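Local coordinates for protein 2-oxoadipate dioxygenase/decarboxylase (Pseudomonas putida, PDB 6W1G) that uses iron(II) and dioxygen to decarboxylate and hydroxylate 2-oxoadipate to D-2-hydroxyglutarate, a step in D-lysine catabolism, at residues I12-S17 with H122-R127; A19-Y24 with N225-R230; L232-I237 with I295-A300; S268-Q273 with H288-G293. One frame throughout, in Å; residues are numbered along the deposited sequence. Where two conformers were deposited one is given.

Contact 1. Residues I12-S17 with H122-R127; sequences IRAQFS and HVSPFR
Ala14 and Ser124 bring the two backbones to 5.2 Å, CA to CA, where helix 9-27 passes the end of helix 118-123. Ser124 is the first residue to leave helical geometry there. Arg13 grips its carbonyl side-on. Arg13 NE donates to Ser124 O (2.9 Å) from above the carbonyl plane. Arg13 NH2 donates to Ser124 O (2.9 Å) within that plane, on a lone pair. A bend at chi3 (62°) turns NE toward this oxygen. Arg13 NH2 also forms a salt bridge with Asp10, and NH1 bonds to Met91 O. Ser124 OG accepts from Phe126 N (3.3 Å), an ST turn that leads into strand 127-133. Ser17 CB lies over one face of the Phe126 ring, 3.9 Å from its centroid, a CH-pi contact. Phe16 CD2 meets Phe126 CE2 at 3.6 Å, with the ring planes at 63°. An alanine at Arg13 would probably leave Ser124 O without both of these donors and Asp10 without its salt-bridge partner. One buried guanidinium thus serves a carboxylate and two main-chain carbonyls, and this ties the helix to the turn through polar bonds beside a phenylalanine-lined apolar patch.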
loop_
_atom_site.group_PDB
_atom_site.type_symbol
_atom_site.label_atom_id
_atom_site.label_comp_id
_atom_site.label_asym_id
_atom_site.label_seq_id
_atom_site.Cartn_x
_atom_site.Cartn_y
_atom_site.Cartn_z
ATOM N N ILE A 12 -0.678 17.302 6.057
ATOM C CA ILE A 12 -1.388 17.397 4.784
ATOM C C ILE A 12 -1.759 15.997 4.282
ATOM O O ILE A 12 -2.883 15.776 3.809
ATOM C CB ILE A 12 -0.563 18.138 3.718
ATOM C CG1 ILE A 12 -0.090 19.501 4.250
ATOM C CG2 ILE A 12 -1.382 18.372 2.471
ATOM C CD1 ILE A 12 0.740 20.310 3.232
ATOM N N ARG A 13 -0.824 15.035 4.383
ATOM C CA ARG A 13 -1.112 13.669 3.969
ATOM C C ARG A 13 -2.281 13.091 4.754
ATOM O O ARG A 13 -3.178 12.463 4.182
ATOM C CB ARG A 13 0.135 12.811 4.156
ATOM C CG ARG A 13 -0.027 11.413 3.643
ATOM C CD ARG A 13 1.257 10.607 3.626
ATOM N NE ARG A 13 1.819 10.419 4.935
ATOM C CZ ARG A 13 2.821 11.085 5.498
ATOM N NH1 ARG A 13 3.447 12.065 4.885
ATOM N NH2 ARG A 13 3.196 10.764 6.724
ATOM N N ALA A 14 -2.304 13.294 6.083
ATOM C CA ALA A 14 -3.424 12.751 6.866
ATOM C C ALA A 14 -4.732 13.363 6.433
ATOM O O ALA A 14 -5.760 12.672 6.317
ATOM C CB ALA A 14 -3.174 12.999 8.352
ATOM N N GLN A 15 -4.733 14.678 6.195
ATOM C CA GLN A 15 -5.945 15.358 5.748
ATOM C C GLN A 15 -6.397 14.877 4.373
ATOM O O GLN A 15 -7.604 14.697 4.115
ATOM C CB GLN A 15 -5.698 16.857 5.732
ATOM C CG GLN A 15 -5.668 17.469 7.112
ATOM C CD GLN A 15 -5.232 18.903 7.113
ATOM O OE1 GLN A 15 -4.810 19.437 6.092
ATOM N NE2 GLN A 15 -5.312 19.531 8.268
ATOM N N PHE A 16 -5.444 14.660 3.474
ATOM C CA PHE A 16 -5.765 14.173 2.142
ATOM C C PHE A 16 -6.343 12.772 2.196
ATOM O O PHE A 16 -7.354 12.482 1.538
ATOM C CB PHE A 16 -4.506 14.208 1.265
ATOM C CG PHE A 16 -4.712 13.719 -0.136
ATOM C CD1 PHE A 16 -5.300 14.523 -1.097
ATOM C CD2 PHE A 16 -4.330 12.456 -0.505
ATOM C CE1 PHE A 16 -5.501 14.064 -2.403
ATOM C CE2 PHE A 16 -4.543 12.008 -1.794
ATOM C CZ PHE A 16 -5.134 12.808 -2.737
ATOM N N SER A 17 -5.733 11.881 2.987
ATOM C CA SER A 17 -6.250 10.524 3.119
ATOM C C SER A 17 -7.686 10.571 3.628
ATOM O O SER A 17 -8.576 9.850 3.155
ATOM C CB SER A 17 -5.373 9.754 4.065
ATOM O OG SER A 17 -5.889 8.454 4.251
ATOM N N HIS A 122 3.762 7.151 11.337
ATOM C CA HIS A 122 2.904 7.177 12.501
ATOM C C HIS A 122 1.839 8.227 12.375
ATOM O O HIS A 122 0.690 8.012 12.763
ATOM C CB HIS A 122 3.780 7.405 13.717
ATOM C CG HIS A 122 3.039 7.473 14.996
ATOM N ND1 HIS A 122 2.616 6.346 15.662
ATOM C CD2 HIS A 122 2.593 8.535 15.704
ATOM C CE1 HIS A 122 2.001 6.708 16.767
ATOM N NE2 HIS A 122 1.925 8.021 16.799
ATOM N N VAL A 123 2.215 9.414 11.904
ATOM C CA VAL A 123 1.247 10.491 11.695
ATOM C C VAL A 123 0.255 10.111 10.584
ATOM O O VAL A 123 -0.960 10.319 10.729
ATOM C CB VAL A 123 1.943 11.819 11.401
ATOM C CG1 VAL A 123 0.895 12.918 11.076
ATOM C CG2 VAL A 123 2.815 12.209 12.574
ATOM N N SER A 124 0.738 9.533 9.500
ATOM C CA SER A 124 -0.135 8.989 8.467
ATOM C C SER A 124 0.609 7.988 7.619
ATOM O O SER A 124 1.595 8.369 6.949
ATOM C CB SER A 124 -0.698 10.055 7.538
ATOM O OG SER A 124 -1.458 9.423 6.502
ATOM N N PRO A 125 0.134 6.741 7.534
ATOM C CA PRO A 125 0.785 5.753 6.687
ATOM C C PRO A 125 0.138 5.640 5.311
ATOM O O PRO A 125 0.340 4.651 4.594
ATOM C CB PRO A 125 0.580 4.455 7.462
ATOM C CG PRO A 125 -0.778 4.645 8.028
ATOM C CD PRO A 125 -0.851 6.110 8.447
ATOM N N PHE A 126 -0.612 6.660 4.908
ATOM C CA PHE A 126 -1.275 6.625 3.601
ATOM C C PHE A 126 -0.281 6.381 2.490
ATOM O O PHE A 126 0.776 7.022 2.434
ATOM C CB PHE A 126 -2.009 7.942 3.380
ATOM C CG PHE A 126 -2.839 7.997 2.162
ATOM C CD1 PHE A 126 -3.899 7.122 1.990
ATOM C CD2 PHE A 126 -2.603 8.954 1.190
ATOM C CE1 PHE A 126 -4.708 7.197 0.856
ATOM C CE2 PHE A 126 -3.414 9.056 0.083
ATOM C CZ PHE A 126 -4.469 8.169 -0.085
ATOM N N ARG A 127 -0.659 5.517 1.564
ATOM C CA ARG A 127 0.141 5.243 0.363
ATOM C C ARG A 127 -0.776 5.278 -0.842
ATOM O O ARG A 127 -1.957 4.978 -0.717
ATOM C CB ARG A 127 0.819 3.857 0.281
ATOM C CG ARG A 127 1.370 3.276 1.511
ATOM C CD ARG A 127 0.414 2.255 2.084
ATOM N NE ARG A 127 0.974 1.722 3.263
ATOM C CZ ARG A 127 0.271 1.358 4.346
ATOM N NH1 ARG A 127 0.853 0.913 5.417
ATOM N NH2 ARG A 127 -1.063 1.439 4.343
#

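Contact 2. Residues A19-Y24 with N225-R230; sequences AMSLMY and NHLTPR. With NI (nickel (II) ion), chain B.
Tyr24 OH is gripped by two waters that link it to the backbone of the facing strand. Water 1 lies 2.6 Å from Tyr24 OH and donates to Asn225 O (2.9 Å). Water 2 is also 2.6 Å from Tyr24 OH and accepts from Leu227 N (2.9 Å). Here helix 9-27 packs across strand 226-229, an outer strand of the five-stranded mixed sheet in this glyoxalase-clan protein. The segment axes come within 9.9 Å, and their directions differ by 115°.

Apart from the water bridges the packing is apolar. Leu227 CB sits off-centre against the Tyr24 ring, 4.1 Å from its centroid, a CH-pi contact. Leu227 CD2 lies against the helix, 3.6 Å from Ser21 CA and close to Tyr24 CB. Tyr24 CG is anti to the backbone N (chi1 -174°), which sets the root of the ring on the strand side, beside Leu227. A phenylalanine in place of Tyr24 would probably leave both waters without their shared partner and weaken the link to Asn225 O and Leu227 N.

His226 precedes Leu227 and points away from the helix; its ring reaches the nickel ion through NE2. His70 and Glu294 complete the two-histidine, one-carboxylate set, and three waters also bind the nickel ion. The same three residues bind iron(II) in this enzyme, and His226 also binds 2-oxoadipate. Thr228 OG1 bonds to Glu294 OE1 in the second shell. Asn225 OD1 takes a weak bond from His226 ND1, while His226 NE2 binds the nickel ion at 2.0 Å.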
loop_
_atom_site.group_PDB
_atom_site.type_symbol
_atom_site.label_atom_id
_atom_site.label_comp_id
_atom_site.label_asym_id
_atom_site.label_seq_id
_atom_site.Cartn_x
_atom_site.Cartn_y
_atom_site.Cartn_z
ATOM N N ALA A 19 -9.877 13.047 3.440
ATOM C CA ALA A 19 -10.777 13.615 2.427
ATOM C C ALA A 19 -11.035 12.618 1.309
ATOM O O ALA A 19 -12.159 12.545 0.785
ATOM C CB ALA A 19 -10.200 14.924 1.882
ATOM N N MET A 20 -10.016 11.869 0.902
ATOM C CA MET A 20 -10.201 10.833 -0.111
ATOM C C MET A 20 -11.188 9.787 0.378
ATOM O O MET A 20 -12.038 9.326 -0.384
ATOM C CB MET A 20 -8.860 10.183 -0.477
ATOM C CG MET A 20 -7.892 11.027 -1.325
ATOM S SD MET A 20 -8.207 10.989 -3.095
ATOM C CE MET A 20 -7.436 9.457 -3.580
ATOM N N SER A 21 -11.067 9.380 1.633
ATOM C CA SER A 21 -11.964 8.370 2.176
ATOM C C SER A 21 -13.403 8.852 2.183
ATOM O O SER A 21 -14.322 8.123 1.810
ATOM C CB SER A 21 -11.489 7.983 3.575
ATOM O OG SER A 21 -12.258 6.900 4.075
ATOM N N LEU A 22 -13.628 10.085 2.608
ATOM C CA LEU A 22 -14.991 10.600 2.596
ATOM C C LEU A 22 -15.540 10.693 1.175
ATOM O O LEU A 22 -16.711 10.389 0.929
ATOM C CB LEU A 22 -15.014 11.964 3.277
ATOM C CG LEU A 22 -14.816 11.767 4.786
ATOM C CD1 LEU A 22 -15.051 13.110 5.428
ATOM C CD2 LEU A 22 -15.654 10.699 5.503
ATOM N N MET A 23 -14.724 11.146 0.225
ATOM C CA MET A 23 -15.183 11.256 -1.154
ATOM C C MET A 23 -15.531 9.884 -1.714
ATOM O O MET A 23 -16.596 9.696 -2.334
ATOM C CB MET A 23 -14.088 11.894 -2.015
ATOM C CG MET A 23 -14.414 11.916 -3.493
ATOM S SD MET A 23 -13.190 12.729 -4.526
ATOM C CE MET A 23 -11.962 11.430 -4.617
ATOM N N TYR A 24 -14.652 8.909 -1.502
ATOM C CA TYR A 24 -14.862 7.569 -2.016
ATOM C C TYR A 24 -16.101 6.934 -1.389
ATOM O O TYR A 24 -16.857 6.239 -2.070
ATOM C CB TYR A 24 -13.583 6.736 -1.812
ATOM C CG TYR A 24 -13.629 5.370 -2.430
ATOM C CD1 TYR A 24 -13.671 5.196 -3.818
ATOM C CD2 TYR A 24 -13.642 4.255 -1.644
ATOM C CE1 TYR A 24 -13.703 3.944 -4.369
ATOM C CE2 TYR A 24 -13.712 2.994 -2.199
ATOM C CZ TYR A 24 -13.738 2.843 -3.556
ATOM O OH TYR A 24 -13.780 1.591 -4.084
ATOM N N ASN A 225 -9.118 3.451 -8.158
ATOM C CA ASN A 225 -9.338 2.058 -8.517
ATOM C C ASN A 225 -9.766 1.241 -7.313
ATOM O O ASN A 225 -10.610 0.327 -7.431
ATOM C CB ASN A 225 -8.038 1.472 -9.052
ATOM C CG ASN A 225 -8.181 0.056 -9.504
ATOM O OD1 ASN A 225 -7.622 -0.840 -8.878
ATOM N ND2 ASN A 225 -8.903 -0.174 -10.587
ATOM N N HIS A 226 -9.201 1.554 -6.165
ATOM C CA HIS A 226 -9.733 1.089 -4.886
ATOM C C HIS A 226 -9.078 1.935 -3.800
ATOM O O HIS A 226 -8.032 2.565 -3.995
ATOM C CB HIS A 226 -9.552 -0.408 -4.660
ATOM C CG HIS A 226 -8.147 -0.869 -4.765
ATOM N ND1 HIS A 226 -7.628 -1.417 -5.915
ATOM C CD2 HIS A 226 -7.122 -0.872 -3.874
ATOM C CE1 HIS A 226 -6.365 -1.755 -5.729
ATOM N NE2 HIS A 226 -6.028 -1.441 -4.488
ATOM N N LEU A 227 -9.733 1.935 -2.647
ATOM C CA LEU A 227 -9.222 2.496 -1.412
ATOM C C LEU A 227 -9.364 1.412 -0.356
ATOM O O LEU A 227 -10.488 0.968 -0.098
ATOM C CB LEU A 227 -10.057 3.696 -1.052
ATOM C CG LEU A 227 -9.543 4.737 -0.202
ATOM C CD1 LEU A 227 -8.222 5.205 -0.261
ATOM C CD2 LEU A 227 -10.494 5.792 0.135
ATOM N N THR A 228 -8.246 1.005 0.229
ATOM C CA THR A 228 -8.173 -0.222 1.031
ATOM C C THR A 228 -7.879 0.125 2.472
ATOM O O THR A 228 -6.803 0.687 2.763
ATOM C CB THR A 228 -7.055 -1.119 0.491
ATOM O OG1 THR A 228 -7.357 -1.374 -0.876
ATOM C CG2 THR A 228 -6.964 -2.397 1.286
ATOM N N PRO A 229 -8.796 -0.206 3.382
ATOM C CA PRO A 229 -8.518 -0.061 4.811
ATOM C C PRO A 229 -7.727 -1.250 5.317
ATOM O O PRO A 229 -7.660 -2.304 4.687
ATOM C CB PRO A 229 -9.909 -0.024 5.447
ATOM C CG PRO A 229 -10.731 -0.854 4.561
ATOM C CD PRO A 229 -10.166 -0.733 3.153
ATOM N N ARG A 230 -7.143 -1.067 6.497
ATOM C CA ARG A 230 -6.332 -2.073 7.155
ATOM C C ARG A 230 -7.112 -2.756 8.275
ATOM O O ARG A 230 -7.607 -2.102 9.196
ATOM C CB ARG A 230 -5.062 -1.450 7.749
ATOM C CG ARG A 230 -4.211 -2.446 8.497
ATOM C CD ARG A 230 -2.969 -1.793 9.085
ATOM N NE ARG A 230 -2.240 -2.735 9.891
ATOM C CZ ARG A 230 -1.182 -2.453 10.656
ATOM N NH1 ARG A 230 -0.715 -1.207 10.736
ATOM N NH2 ARG A 230 -0.593 -3.406 11.346
HETATM NI NI NI B . -4.483 -2.311 -3.463
HETATM O O HOH W 1 -13.342 1.033 -6.571
HETATM O O HOH W 2 -12.023 0.111 -2.825
HETATM O O HOH W 3 -3.055 -1.512 -4.863
HETATM O O HOH W 4 -2.806 -3.361 -2.965
HETATM O O HOH W 5 -4.278 -4.017 -4.962
#

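Contact 3. Residues L232-I237 with I295-A300; sequences LDIDAI and IEQRGA
Gln297 CG is anti to the backbone N (chi1 -178°), and the next torsion is also extended (chi2 -173°). These torsions carry CG and CD out from strand 288-298, which leaves the amide beside the start of helix 234-240. There Gln297 OE1 accepts from Ile234 N. The bond is 2.9 Å long and nearly straight at the hydrogen (172°). The donor is tilted from the amide carbonyl plane. Ile234 and Gln297 cross each other at a slant, with Ile234 CB 4.0 Å from Gln297 CB and Ile234 CG2 beside OE1.

The helix start has its own cap. Asp233 stands at the N-cap position, and its OD1 accepts from Ala236 N (3.0 Å), which lies above the carboxylate plane. Asp233 O also accepts from Ile237 N, the first turn of the helix.

Apolar packing continues one turn along. Ile237 and Ile295 meet tip to tip, with Ile237 CG2 4.0 Å from Ile295 CG1. Ile234 CD1 lies 4.2 Å from Ile295 CG2. Leu37 and Val38 of helix 29-48 touch Ile237 as well.

Glu296 points away from the helix, and its OE2 accepts from His70 ND1, a second-shell bond that would fix the turn of this metal ligand. Arg298 NE makes a salt bridge to the same Glu296 OE2 (3.0 Å), with weak hydrogen-bond geometry.

Two side-chain oxygens, one from each segment, therefore receive N-H groups of the first helical turn. Both are placed where the helix dipole would probably strengthen such bonds, and the one from Gln297 fastens the helix to the strand.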
loop_
_atom_site.group_PDB
_atom_site.type_symbol
_atom_site.label_atom_id
_atom_site.label_comp_id
_atom_site.label_asym_id
_atom_site.label_seq_id
_atom_site.Cartn_x
_atom_site.Cartn_y
_atom_site.Cartn_z
ATOM N N LEU A 232 -6.953 -5.930 11.238
ATOM C CA LEU A 232 -6.078 -6.806 12.012
ATOM C C LEU A 232 -6.348 -8.294 11.768
ATOM O O LEU A 232 -5.589 -9.123 12.223
ATOM C CB LEU A 232 -6.234 -6.510 13.507
ATOM C CG LEU A 232 -5.828 -5.101 13.914
ATOM C CD1 LEU A 232 -6.057 -4.898 15.415
ATOM C CD2 LEU A 232 -4.391 -4.779 13.535
ATOM N N ASP A 233 -7.424 -8.672 11.070
ATOM C CA ASP A 233 -7.715 -10.105 10.882
ATOM C C ASP A 233 -8.536 -10.301 9.611
ATOM O O ASP A 233 -9.757 -10.176 9.624
ATOM C CB ASP A 233 -8.434 -10.683 12.104
ATOM C CG ASP A 233 -8.588 -12.182 12.012
ATOM O OD1 ASP A 233 -8.444 -12.769 10.917
ATOM O OD2 ASP A 233 -8.889 -12.825 13.058
ATOM N N ILE A 234 -7.851 -10.600 8.505
ATOM C CA ILE A 234 -8.549 -10.738 7.236
ATOM C C ILE A 234 -9.411 -11.989 7.214
ATOM O O ILE A 234 -10.407 -12.039 6.495
ATOM C CB ILE A 234 -7.549 -10.682 6.066
ATOM C CG1 ILE A 234 -8.277 -10.357 4.758
ATOM C CG2 ILE A 234 -6.809 -11.981 5.919
ATOM C CD1 ILE A 234 -7.355 -10.058 3.648
ATOM N N ASP A 235 -9.050 -13.026 7.979
ATOM C CA ASP A 235 -9.924 -14.194 7.995
ATOM C C ASP A 235 -11.260 -13.845 8.626
ATOM O O ASP A 235 -12.322 -14.256 8.152
ATOM C CB ASP A 235 -9.289 -15.321 8.800
ATOM C CG ASP A 235 -8.017 -15.882 8.172
ATOM O OD1 ASP A 235 -7.951 -15.983 6.954
ATOM O OD2 ASP A 235 -7.082 -16.236 8.912
ATOM N N ALA A 236 -11.220 -13.093 9.713
ATOM C CA ALA A 236 -12.425 -12.665 10.389
ATOM C C ALA A 236 -13.251 -11.755 9.503
ATOM O O ALA A 236 -14.484 -11.859 9.476
ATOM C CB ALA A 236 -12.088 -11.997 11.714
ATOM N N ILE A 237 -12.612 -10.840 8.782
ATOM C CA ILE A 237 -13.436 -9.964 7.971
ATOM C C ILE A 237 -14.106 -10.768 6.853
ATOM O O ILE A 237 -15.243 -10.489 6.498
ATOM C CB ILE A 237 -12.647 -8.733 7.489
ATOM C CG1 ILE A 237 -13.645 -7.614 7.289
ATOM C CG2 ILE A 237 -11.811 -9.104 6.328
ATOM C CD1 ILE A 237 -13.014 -6.300 7.320
ATOM N N ILE A 295 -9.553 -5.309 0.674
ATOM C CA ILE A 295 -9.262 -5.303 2.104
ATOM C C ILE A 295 -7.888 -5.927 2.283
ATOM O O ILE A 295 -7.532 -6.871 1.584
ATOM C CB ILE A 295 -10.368 -6.085 2.884
ATOM C CG1 ILE A 295 -10.150 -6.077 4.368
ATOM C CG2 ILE A 295 -10.521 -7.524 2.391
ATOM C CD1 ILE A 295 -10.180 -4.731 5.003
ATOM N N GLU A 296 -7.121 -5.427 3.268
ATOM C CA GLU A 296 -5.778 -5.961 3.526
ATOM C C GLU A 296 -5.494 -6.030 5.012
ATOM O O GLU A 296 -6.055 -5.283 5.820
ATOM C CB GLU A 296 -4.688 -5.144 2.840
ATOM C CG GLU A 296 -4.344 -3.793 3.448
ATOM C CD GLU A 296 -3.390 -2.918 2.564
ATOM O OE1 GLU A 296 -2.825 -3.456 1.624
ATOM O OE2 GLU A 296 -3.232 -1.721 2.798
ATOM N N GLN A 297 -4.584 -6.943 5.342
ATOM C CA GLN A 297 -4.015 -7.103 6.657
ATOM C C GLN A 297 -2.490 -6.995 6.477
ATOM O O GLN A 297 -1.936 -7.683 5.617
ATOM C CB GLN A 297 -4.373 -8.477 7.252
ATOM C CG GLN A 297 -3.829 -8.680 8.664
ATOM C CD GLN A 297 -4.031 -10.056 9.190
ATOM O OE1 GLN A 297 -4.966 -10.786 8.816
ATOM N NE2 GLN A 297 -3.179 -10.436 10.109
ATOM N N ARG A 298 -1.815 -6.164 7.264
ATOM C CA ARG A 298 -0.388 -5.906 7.083
ATOM C C ARG A 298 0.407 -6.525 8.212
ATOM O O ARG A 298 0.109 -6.268 9.373
ATOM C CB ARG A 298 -0.084 -4.403 6.955
ATOM C CG ARG A 298 -0.553 -3.868 5.645
ATOM C CD ARG A 298 -0.280 -2.357 5.484
ATOM N NE ARG A 298 -0.569 -1.974 4.112
ATOM C CZ ARG A 298 0.276 -2.130 3.106
ATOM N NH1 ARG A 298 1.547 -2.487 3.319
ATOM N NH2 ARG A 298 -0.141 -1.921 1.861
ATOM N N GLY A 299 1.419 -7.300 7.840
ATOM C CA GLY A 299 2.318 -7.964 8.756
ATOM C C GLY A 299 3.746 -7.461 8.646
ATOM O O GLY A 299 3.957 -6.292 8.349
ATOM N N ALA A 300 4.709 -8.326 8.934
ATOM C CA ALA A 300 6.105 -7.937 9.059
ATOM C C ALA A 300 6.758 -7.699 7.713
ATOM O O ALA A 300 6.656 -8.496 6.770
ATOM C CB ALA A 300 6.856 -9.041 9.773
#

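Contact 4. Residues S268-Q273 with H288-G293; sequences SFKALQ and HTARFG
His288 CB lies 3.3 Å from Gln273 NE2, and the two side chains cross at about a right angle. This is the loop-side part of a two-stranded antiparallel hairpin, strands 264-275 and 288-298, with a classic beta bulge at Ala271 and Leu272. Thr289 continues the pairing through a backbone bond to Glu274. Ala290 CB rests 3.6 Å from Gln273 OE1, which also takes a weak bond from Lys270 NZ.

Arg291 is where the bulge forms. Its N donates to Leu272 O (2.8 Å), while Arg291 O accepts from Ala271 N (2.8 Å) and from Leu272 N (3.1 Å). Two residues of one strand thus face one of the other, and the register shifts by one. The Arg291 guanidinium makes a salt bridge with Glu27 and a hydrogen bond to Ile224 O. Phe292 follows, with its ring edge toward Phe269 O and CD1 close to Lys270 CA.

Gly293 N donates to Phe269 O (2.8 Å), nearly along the C=O axis, and Phe269 N returns a bond to Gly293 O. With Phe269 CG between the backbone N and the carbonyl carbon (chi1 58°), the ring starts out on the side of Gly293 and lies over it. A CB on the glycine would clash with Phe269 CZ, and Gly293 CA stands 3.9 Å from the ring centroid.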
loop_
_atom_site.group_PDB
_atom_site.type_symbol
_atom_site.label_atom_id
_atom_site.label_comp_id
_atom_site.label_asym_id
_atom_site.label_seq_id
_atom_site.Cartn_x
_atom_site.Cartn_y
_atom_site.Cartn_z
ATOM N N SER A 268 -10.431 -9.146 -2.574
ATOM C CA SER A 268 -11.190 -8.157 -3.326
ATOM C C SER A 268 -12.660 -8.546 -3.390
ATOM O O SER A 268 -13.052 -9.686 -3.091
ATOM C CB SER A 268 -10.625 -7.992 -4.767
ATOM O OG SER A 268 -10.787 -9.223 -5.461
ATOM N N PHE A 269 -13.463 -7.556 -3.771
ATOM C CA PHE A 269 -14.907 -7.765 -3.907
ATOM C C PHE A 269 -15.445 -6.752 -4.897
ATOM O O PHE A 269 -14.848 -5.698 -5.137
ATOM C CB PHE A 269 -15.591 -7.608 -2.548
ATOM C CG PHE A 269 -15.396 -6.281 -1.876
ATOM C CD1 PHE A 269 -14.294 -6.037 -1.059
ATOM C CD2 PHE A 269 -16.322 -5.261 -2.048
ATOM C CE1 PHE A 269 -14.131 -4.814 -0.461
ATOM C CE2 PHE A 269 -16.162 -4.053 -1.448
ATOM C CZ PHE A 269 -15.067 -3.829 -0.640
ATOM N N LYS A 270 -16.617 -7.020 -5.403
ATOM C CA LYS A 270 -17.290 -6.073 -6.267
ATOM C C LYS A 270 -17.980 -5.043 -5.390
ATOM O O LYS A 270 -18.786 -5.384 -4.528
ATOM C CB LYS A 270 -18.316 -6.776 -7.153
ATOM C CG LYS A 270 -18.957 -5.820 -8.177
ATOM C CD LYS A 270 -19.842 -6.517 -9.195
ATOM C CE LYS A 270 -20.525 -5.549 -10.167
ATOM N NZ LYS A 270 -21.380 -6.298 -11.102
ATOM N N ALA A 271 -17.680 -3.767 -5.627
ATOM C CA ALA A 271 -18.186 -2.704 -4.773
ATOM C C ALA A 271 -19.343 -1.935 -5.367
ATOM O O ALA A 271 -20.224 -1.512 -4.617
ATOM C CB ALA A 271 -17.079 -1.731 -4.405
ATOM N N LEU A 272 -19.377 -1.715 -6.686
ATOM C CA LEU A 272 -20.449 -0.935 -7.294
ATOM C C LEU A 272 -20.462 -1.172 -8.801
ATOM O O LEU A 272 -19.404 -1.235 -9.435
ATOM C CB LEU A 272 -20.249 0.558 -6.991
ATOM C CG LEU A 272 -21.364 1.483 -7.460
ATOM C CD1 LEU A 272 -22.604 1.304 -6.661
ATOM C CD2 LEU A 272 -20.873 2.913 -7.359
ATOM N N GLN A 273 -21.649 -1.283 -9.385
ATOM C CA GLN A 273 -21.788 -1.251 -10.835
ATOM C C GLN A 273 -22.027 0.191 -11.274
ATOM O O GLN A 273 -23.024 0.803 -10.891
ATOM C CB GLN A 273 -22.935 -2.143 -11.282
ATOM C CG GLN A 273 -22.980 -2.400 -12.787
ATOM C CD GLN A 273 -21.819 -3.237 -13.351
ATOM O OE1 GLN A 273 -20.916 -3.677 -12.632
ATOM N NE2 GLN A 273 -21.864 -3.469 -14.661
ATOM N N HIS A 288 -21.698 0.135 -18.892
ATOM C CA HIS A 288 -21.556 -0.187 -17.473
ATOM C C HIS A 288 -20.165 -0.727 -17.190
ATOM O O HIS A 288 -19.561 -1.402 -18.027
ATOM C CB HIS A 288 -22.591 -1.225 -16.996
ATOM C CG HIS A 288 -24.005 -0.802 -17.227
ATOM N ND1 HIS A 288 -24.527 -0.620 -18.488
ATOM C CD2 HIS A 288 -24.994 -0.487 -16.357
ATOM C CE1 HIS A 288 -25.784 -0.225 -18.387
ATOM N NE2 HIS A 288 -26.091 -0.134 -17.106
ATOM N N THR A 289 -19.667 -0.440 -15.980
ATOM C CA THR A 289 -18.340 -0.877 -15.578
ATOM C C THR A 289 -18.288 -1.033 -14.068
ATOM O O THR A 289 -18.861 -0.238 -13.319
ATOM C CB THR A 289 -17.260 0.110 -16.024
ATOM O OG1 THR A 289 -15.958 -0.425 -15.742
ATOM C CG2 THR A 289 -17.382 1.424 -15.281
ATOM N N ALA A 290 -17.566 -2.029 -13.619
ATOM C CA ALA A 290 -17.568 -2.367 -12.214
ATOM C C ALA A 290 -16.465 -1.628 -11.490
ATOM O O ALA A 290 -15.365 -1.442 -12.025
ATOM C CB ALA A 290 -17.381 -3.875 -12.036
ATOM N N ARG A 291 -16.782 -1.189 -10.272
ATOM C CA ARG A 291 -15.794 -0.691 -9.326
ATOM C C ARG A 291 -15.581 -1.767 -8.290
ATOM O O ARG A 291 -16.563 -2.320 -7.757
ATOM C CB ARG A 291 -16.246 0.594 -8.639
ATOM C CG ARG A 291 -16.513 1.707 -9.648
ATOM C CD ARG A 291 -16.649 3.073 -8.958
ATOM N NE ARG A 291 -15.339 3.579 -8.584
ATOM C CZ ARG A 291 -15.129 4.807 -8.109
ATOM N NH1 ARG A 291 -16.157 5.608 -7.825
ATOM N NH2 ARG A 291 -13.879 5.183 -7.832
ATOM N N PHE A 292 -14.328 -2.119 -8.046
ATOM C CA PHE A 292 -13.988 -3.176 -7.118
ATOM C C PHE A 292 -13.315 -2.614 -5.888
ATOM O O PHE A 292 -12.571 -1.641 -5.945
ATOM C CB PHE A 292 -13.045 -4.154 -7.757
ATOM C CG PHE A 292 -13.648 -4.903 -8.897
ATOM C CD1 PHE A 292 -14.374 -6.060 -8.679
ATOM C CD2 PHE A 292 -13.523 -4.440 -10.203
ATOM C CE1 PHE A 292 -14.948 -6.749 -9.749
ATOM C CE2 PHE A 292 -14.081 -5.144 -11.253
ATOM C CZ PHE A 292 -14.801 -6.281 -11.025
ATOM N N GLY A 293 -13.557 -3.255 -4.762
ATOM C CA GLY A 293 -12.940 -2.903 -3.504
ATOM C C GLY A 293 -11.935 -3.956 -3.084
ATOM O O GLY A 293 -11.743 -5.006 -3.696
#

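Overall arrangement
From the N terminus, helix 9-27 enters both contact 1 and contact 2. Contact 1 closes the first loop, bringing the helix to the end of helix 118-123. Contact 2 closes a longer one, bringing the same helix to strand 226-229. Their segments alternate along the chain, so the two loops cross, and Phe126 CE1 touches Leu227 CD1. Contact 3 opens next, at helix 234-240, and closes on strand 288-298. Contact 4, the hairpin, lies within that loop and shares this strand. Thr228 touches contact 3, and His226 touches contact 4 at Phe292 O. Together they join the N-terminal helix, the five-stranded sheet, helix 234-240 and the hairpin near the metal site.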